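Local coordinates for disulfide isomerase DsbG N-terminal domain-containing protein (Helicobacter pylori, PDB 3TDG) that probably acts as a thioredoxin-fold reductase of the Dsb family, working on protein disulfide bonds, at the interface of chains A and B. Numbering follows the deposited sequence. Chains: chain A/B, Putative uncharacterized protein.

Contact 1: the interface of chains A and B. Residues chain A 61, 78, 88-89, 92-94; chain B 85-88.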
# COMPACT_ATOMS: atom_id res chain seq x y z
N LEU A 61 9.79 -8.81 31.93
CA LEU A 61 9.70 -8.00 30.72
C LEU A 61 9.59 -6.50 30.96
O LEU A 61 8.80 -6.05 31.79
CB LEU A 61 8.53 -8.47 29.87
CG LEU A 61 8.63 -9.90 29.36
CD1 LEU A 61 7.40 -10.20 28.54
CD2 LEU A 61 9.91 -10.11 28.54
N VAL A 78 9.42 -5.01 23.62
CA VAL A 78 9.42 -5.65 24.94
C VAL A 78 10.72 -6.45 25.04
O VAL A 78 11.07 -7.20 24.12
CB VAL A 78 8.13 -6.51 25.17
CG1 VAL A 78 8.24 -7.36 26.42
CG2 VAL A 78 6.91 -5.59 25.30
N GLY A 88 9.33 -6.93 19.07
CA GLY A 88 8.77 -5.65 18.64
C GLY A 88 7.33 -5.48 19.12
O GLY A 88 6.53 -6.43 19.04
N LEU A 89 6.99 -4.30 19.64
CA LEU A 89 5.61 -3.99 20.03
C LEU A 89 4.81 -3.52 18.83
O LEU A 89 5.36 -2.94 17.89
CB LEU A 89 5.57 -2.90 21.10
CG LEU A 89 5.64 -3.30 22.58
CD1 LEU A 89 5.68 -2.07 23.44
CD2 LEU A 89 4.45 -4.18 22.96
N ILE A 92 -1.04 -5.36 18.24
CA ILE A 92 -1.40 -6.66 18.82
C ILE A 92 -0.71 -6.78 20.16
O ILE A 92 0.41 -7.30 20.27
CB ILE A 92 -1.09 -7.84 17.88
CG1 ILE A 92 -1.74 -7.61 16.51
CG2 ILE A 92 -1.54 -9.20 18.51
CD1 ILE A 92 -1.23 -8.53 15.40
N PHE A 93 -1.39 -6.24 21.18
CA PHE A 93 -0.94 -6.24 22.55
C PHE A 93 -2.16 -6.33 23.48
O PHE A 93 -3.05 -5.48 23.43
CB PHE A 93 -0.17 -4.97 22.89
CG PHE A 93 0.30 -4.93 24.31
CD1 PHE A 93 1.53 -5.49 24.66
CD2 PHE A 93 -0.51 -4.40 25.31
CE1 PHE A 93 1.96 -5.51 25.98
CE2 PHE A 93 -0.09 -4.41 26.65
CZ PHE A 93 1.14 -4.97 26.98
N PHE A 94 -2.20 -7.33 24.34
CA PHE A 94 -3.31 -7.44 25.28
C PHE A 94 -2.79 -7.80 26.63
O PHE A 94 -1.81 -8.54 26.76
CB PHE A 94 -4.37 -8.44 24.82
CG PHE A 94 -4.81 -8.23 23.41
CD1 PHE A 94 -5.74 -7.24 23.10
CD2 PHE A 94 -4.26 -8.98 22.38
CE1 PHE A 94 -6.13 -7.02 21.78
CE2 PHE A 94 -4.65 -8.77 21.06
CZ PHE A 94 -5.58 -7.79 20.76
N LEU B 85 -0.61 -11.74 29.63
CA LEU B 85 0.13 -10.81 28.78
C LEU B 85 0.31 -11.46 27.40
O LEU B 85 0.71 -12.61 27.28
CB LEU B 85 1.49 -10.45 29.41
CG LEU B 85 2.50 -9.62 28.58
CD1 LEU B 85 1.98 -8.21 28.28
CD2 LEU B 85 3.83 -9.58 29.30
N ILE B 86 -0.05 -10.71 26.36
CA ILE B 86 -0.13 -11.25 25.03
C ILE B 86 0.48 -10.20 24.11
O ILE B 86 0.01 -9.05 24.06
CB ILE B 86 -1.62 -11.52 24.65
CG1 ILE B 86 -2.18 -12.68 25.47
CG2 ILE B 86 -1.76 -11.81 23.16
CD1 ILE B 86 -3.62 -12.52 25.92
N ILE B 87 1.52 -10.61 23.38
CA ILE B 87 2.23 -9.71 22.48
C ILE B 87 2.26 -10.36 21.10
O ILE B 87 2.66 -11.52 20.96
CB ILE B 87 3.68 -9.45 22.98
CG1 ILE B 87 3.64 -8.85 24.38
CG2 ILE B 87 4.43 -8.50 22.03
CD1 ILE B 87 4.91 -9.06 25.19
N GLY B 88 1.83 -9.62 20.07
CA GLY B 88 1.87 -10.14 18.71
C GLY B 88 3.32 -10.31 18.23
O GLY B 88 4.15 -9.42 18.45
O HOH W 1 6.77 -8.54 17.33
O HOH W 2 3.58 -6.80 18.98
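Strand 85-88 of chain B runs antiparallel to strand 93-95 of chain A, and its side chains also reach A:Val78 of strand 74-79 and the loop residue A:Leu61. Backbone hydrogen bonds link B:Gly88 N to A:Ile92 O, A:Phe94 N to B:Ile86 O and B:Ile86 N to A:Phe94 O. They join the two strands across the subunit boundary. Alternate side chains of the B strand face opposite ways. B:Leu85 and B:Ile87 point into chain A, while B:Ile86 turns towards A:Phe94. The branch of B:Leu85 is shared between two partners. Its CD1 sits just beyond the CE1-CZ rim of the A:Phe93 ring and off the ring plane, 3.6 Å from CE1. It is neither in the plane nor centred over the face. CD2 of B:Leu85 touches CD1 of A:Leu61 at 3.7 Å, tip to tip. A:Phe93 has CG anti to its backbone N (chi1 179°), which lays the ring alongside B:Ile87, both side chains pointing the same way. CG1 of B:Ile87 lies 4.0 Å from ring atom CD1 of A:Phe93. The terminal CD1 of B:Ile87 goes further and rests against both methyls of A:Val78, with CG1 at 3.9 Å. This part of the contact is mainly apolar. At the glycine end it becomes wet. Two waters each bridge the carbonyl oxygens of A:Gly88 and B:Gly88. Water 1 is 2.7 Å from A:Gly88 O, and water 2 is 2.7 Å from B:Gly88 O.

Contact 2: the interface of chains A and B. Residues chain A 38-39, 84-88; chain B 92-94.
Strand 85-88 of chain A pairs antiparallel with strand 93-95 of chain B, next to the loop residue B:Ile92, and helix 33-43 of chain A closes over B:Phe94. A:Ile86 and B:Phe94 face each other as a bridge pair and exchange two backbone hydrogen bonds. B:Phe94 N gives a nearly straight bond to A:Ile86 O, 168° at the hydrogen. The return bond, from A:Ile86 N to B:Phe94 O, has the same length of 2.8 Å but is more bent, 140° at the hydrogen. A third hydrogen bond runs from A:Gly88 N to B:Ile92 O at 2.7 Å. The pairing thus continues past the end of the short B strand into the loop.

B:Phe94 hides 81 Å² against chain A, more than any other residue of this patch. Its CG lies beside its own backbone N (chi1 -50°), which swings the ring towards the helix of chain A. Two isoleucines meet the ring from different directions. CG2 of A:Ile86 comes in at the edge, in the ring plane, 3.9 Å from CD2 of B:Phe94. A:Ile39, from the helix, crosses the phenylalanine side chain at about a right angle. Its CG1 stands above the ring plane at the CG-CD2 rim, 3.8 Å from CD2 of B:Phe94. The ring is thus touched at an edge by a strand residue and over the rim of a face by a helix residue, which may restrict its rotation.

On the opposite side of the strand pair, the B:Phe93 ring lies with A:Leu85 and A:Ile87. At the far end, A:Gly88 has no side chain, and B:Ile92 packs directly on its backbone. The CG2 methyl of B:Ile92 sits 3.5 Å from CA of A:Gly88.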
# COMPACT_ATOMS: atom_id res chain seq x y z
N VAL A 38 22.87 -7.79 21.11
CA VAL A 38 22.12 -8.83 20.48
C VAL A 38 21.56 -8.34 19.15
O VAL A 38 21.58 -9.04 18.18
CB VAL A 38 21.01 -9.34 21.37
CG1 VAL A 38 20.19 -10.30 20.66
CG2 VAL A 38 21.58 -9.97 22.58
N ILE A 39 21.09 -7.12 19.10
CA ILE A 39 20.56 -6.60 17.88
C ILE A 39 21.66 -6.35 16.88
O ILE A 39 21.53 -6.69 15.74
CB ILE A 39 19.76 -5.33 18.11
CG1 ILE A 39 18.42 -5.67 18.71
CG2 ILE A 39 19.50 -4.63 16.82
CD1 ILE A 39 17.76 -4.54 19.38
N ASN A 84 18.33 -10.41 26.49
CA ASN A 84 18.55 -11.50 25.54
C ASN A 84 17.36 -11.88 24.68
O ASN A 84 17.50 -12.67 23.75
CB ASN A 84 19.08 -12.74 26.27
CG ASN A 84 20.55 -12.62 26.61
OD1 ASN A 84 21.35 -12.15 25.80
ND2 ASN A 84 20.91 -13.04 27.81
N LEU A 85 16.18 -11.36 25.01
CA LEU A 85 14.97 -11.59 24.22
C LEU A 85 14.32 -10.24 23.92
O LEU A 85 14.13 -9.40 24.81
CB LEU A 85 14.00 -12.53 24.96
CG LEU A 85 12.60 -12.76 24.38
CD1 LEU A 85 12.64 -13.47 23.02
CD2 LEU A 85 11.75 -13.53 25.37
N ILE A 86 14.02 -10.01 22.65
CA ILE A 86 13.59 -8.71 22.19
C ILE A 86 12.44 -8.96 21.22
O ILE A 86 12.61 -9.67 20.22
CB ILE A 86 14.76 -7.98 21.48
CG1 ILE A 86 15.85 -7.59 22.49
CG2 ILE A 86 14.27 -6.74 20.73
CD1 ILE A 86 17.27 -7.73 21.99
N ILE A 87 11.29 -8.38 21.54
CA ILE A 87 10.08 -8.55 20.73
C ILE A 87 9.56 -7.17 20.37
O ILE A 87 9.37 -6.32 21.25
CB ILE A 87 9.00 -9.35 21.50
CG1 ILE A 87 9.56 -10.71 21.91
CG2 ILE A 87 7.73 -9.54 20.64
CD1 ILE A 87 8.86 -11.35 23.10
N GLY A 88 9.33 -6.93 19.07
CA GLY A 88 8.77 -5.65 18.64
C GLY A 88 7.33 -5.48 19.12
O GLY A 88 6.53 -6.43 19.04
N ILE B 92 10.18 -8.20 13.85
CA ILE B 92 11.01 -7.59 14.89
C ILE B 92 11.04 -8.54 16.07
O ILE B 92 10.21 -8.45 16.99
CB ILE B 92 10.53 -6.17 15.27
CG1 ILE B 92 10.44 -5.30 14.02
CG2 ILE B 92 11.47 -5.53 16.35
CD1 ILE B 92 9.67 -3.99 14.21
N PHE B 93 11.98 -9.48 16.00
CA PHE B 93 12.21 -10.48 17.01
C PHE B 93 13.71 -10.81 17.06
O PHE B 93 14.30 -11.22 16.06
CB PHE B 93 11.45 -11.77 16.71
CG PHE B 93 11.68 -12.84 17.73
CD1 PHE B 93 10.88 -12.91 18.86
CD2 PHE B 93 12.74 -13.74 17.59
CE1 PHE B 93 11.10 -13.86 19.84
CE2 PHE B 93 12.98 -14.70 18.57
CZ PHE B 93 12.16 -14.76 19.70
N PHE B 94 14.33 -10.66 18.22
CA PHE B 94 15.75 -11.00 18.34
C PHE B 94 15.97 -11.75 19.62
O PHE B 94 15.32 -11.49 20.64
CB PHE B 94 16.65 -9.77 18.27
CG PHE B 94 16.35 -8.89 17.10
CD1 PHE B 94 16.84 -9.21 15.83
CD2 PHE B 94 15.56 -7.77 17.25
CE1 PHE B 94 16.54 -8.42 14.73
CE2 PHE B 94 15.25 -6.96 16.15
CZ PHE B 94 15.74 -7.29 14.90

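The strand pairings of contact 1 and contact 2 are twins under the two-fold symmetry, and the C-alpha centres of the two patches lie about 12 Å apart. In each, strand 85-88 of one chain meets strand 93-95 of the other, with the chains exchanged. A:Gly88 belongs to both and lies near the join. Each patch adds different neighbours: contact 1 adds A:Leu61, A:Val78 and the bridging waters, and contact 2 adds the helix. Each subunit contributes strand 85-88 to one pairing and strand 93-95 to the other. Such reciprocal pairing fits dimerisation through N-terminal domains, as in the DsbC and DsbG family, although the crystal alone does not prove the dimer in solution.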